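Local coordinates for nitrilotriacetate monooxygenase component B (Bacillus cereus ATCC 14579, PDB 3BPK), which probably binds FMN and serves as the flavin-dependent oxidoreductase component of a monooxygenase, at residues R76-I79 / E83-V86. Residues are numbered along the deposited sequence; the frame is centred on the assembly and turned at random.
Sequences RNAI and EFVV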
loop_
_atom_site.group_PDB
_atom_site.type_symbol
_atom_site.label_atom_id
_atom_site.label_comp_id
_atom_site.label_asym_id
_atom_site.label_seq_id
_atom_site.Cartn_x
_atom_site.Cartn_y
_atom_site.Cartn_z
ATOM N N ARG B 76 18.171 -5.078 5.710
ATOM C CA ARG B 76 19.530 -4.935 6.256
ATOM C C ARG B 76 20.286 -3.808 5.571
ATOM O O ARG B 76 20.925 -2.971 6.222
ATOM C CB ARG B 76 20.368 -6.203 6.070
ATOM C CG ARG B 76 20.080 -7.303 7.024
ATOM C CD ARG B 76 21.336 -8.153 7.223
ATOM N NE ARG B 76 21.844 -8.775 5.991
ATOM C CZ ARG B 76 21.487 -9.983 5.548
ATOM N NH1 ARG B 76 22.013 -10.476 4.424
ATOM N NH2 ARG B 76 20.589 -10.699 6.222
ATOM N N ASN B 77 20.242 -3.802 4.239
ATOM C CA ASN B 77 20.993 -2.809 3.456
ATOM C C ASN B 77 20.410 -1.403 3.664
ATOM O O ASN B 77 21.154 -0.434 3.738
ATOM C CB ASN B 77 20.874 -3.126 1.970
ATOM C CG ASN B 77 21.560 -4.426 1.568
ATOM O OD1 ASN B 77 22.346 -5.023 2.326
ATOM N ND2 ASN B 77 21.298 -4.846 0.348
ATOM N N ALA B 78 19.073 -1.304 3.739
ATOM C CA ALA B 78 18.445 0.002 3.936
ATOM C C ALA B 78 18.806 0.572 5.303
ATOM O O ALA B 78 19.043 1.766 5.437
ATOM C CB ALA B 78 16.933 -0.091 3.782
ATOM N N ILE B 79 18.842 -0.289 6.323
ATOM C CA ILE B 79 19.161 0.196 7.654
ATOM C C ILE B 79 20.646 0.574 7.758
ATOM O O ILE B 79 20.999 1.629 8.345
ATOM C CB ILE B 79 18.795 -0.883 8.701
ATOM C CG1 ILE B 79 17.272 -1.024 8.766
ATOM C CG2 ILE B 79 19.422 -0.524 10.070
ATOM C CD1 ILE B 79 16.803 -2.271 9.535
ATOM N N GLU B 83 19.639 4.393 3.260
ATOM C CA GLU B 83 19.339 4.873 1.884
ATOM C C GLU B 83 18.871 3.702 1.050
ATOM O O GLU B 83 19.324 2.567 1.250
ATOM C CB GLU B 83 20.637 5.415 1.213
ATOM C CG GLU B 83 21.227 6.637 1.923
ATOM C CD GLU B 83 22.544 7.070 1.311
ATOM O OE1 GLU B 83 23.114 6.274 0.545
ATOM O OE2 GLU B 83 22.975 8.201 1.619
ATOM N N PHE B 84 17.995 3.987 0.085
ATOM C CA PHE B 84 17.565 2.979 -0.889
ATOM C C PHE B 84 16.834 3.693 -2.002
ATOM O O PHE B 84 16.431 4.855 -1.832
ATOM C CB PHE B 84 16.685 1.871 -0.236
ATOM C CG PHE B 84 15.463 2.387 0.519
ATOM C CD1 PHE B 84 14.188 2.370 -0.091
ATOM C CD2 PHE B 84 15.570 2.863 1.842
ATOM C CE1 PHE B 84 13.051 2.817 0.615
ATOM C CE2 PHE B 84 14.427 3.291 2.540
ATOM C CZ PHE B 84 13.188 3.272 1.934
ATOM N N VAL B 85 16.692 3.037 -3.156
ATOM C CA VAL B 85 15.933 3.679 -4.246
ATOM C C VAL B 85 14.656 2.880 -4.512
ATOM O O VAL B 85 14.710 1.636 -4.641
ATOM C CB VAL B 85 16.781 3.762 -5.555
ATOM C CG1 VAL B 85 16.000 4.470 -6.702
ATOM C CG2 VAL B 85 18.107 4.542 -5.321
ATOM N N VAL B 86 13.538 3.594 -4.666
ATOM C CA VAL B 86 12.259 2.955 -4.976
ATOM C C VAL B 86 11.893 3.306 -6.412
ATOM O O VAL B 86 11.781 4.502 -6.746
ATOM C CB VAL B 86 11.145 3.427 -4.020
ATOM C CG1 VAL B 86 9.796 2.808 -4.476
ATOM C CG2 VAL B 86 11.485 3.017 -2.586
HETATM O O HOH W 1 21.083 0.367 0.872
#
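Glu83 meets the helix through its backbone, its CA lying 5.4 Å from the CA of Ala78. A single water bridges helix and strand here, donating to Glu83 O at 2.8 Å and, more weakly, to Asn77 O, so two carbonyl oxygens share one donor molecule. CB of Glu83 points away from the helix, and OE1 is hydrogen-bonded to Ser125 OG. Phe84 then turns its CB toward the helix; with CG set between the backbone N and the carbonyl carbon (chi1 55°), CD2 comes to 3.8 Å from Ala78 CB, the methyl meeting the ring obliquely. This small apolar touch is the one place where side chains join across the contact. The arrangement is a tight helix-to-strand connection: helix 73-81 is followed after one residue by strand 83-88, which runs between strands 28-36 and 134-146 of the antiparallel sheet in the flavin reductase-like domain, Val85 pairing through its backbone with Thr34 and Val86 with Met136. Val33, Cys138 and Leu140 from those two strands also pack on Phe84, while Asn77 ND2 ties the helix to Ser35 and Asn43 on strands 28-36 and 42-54.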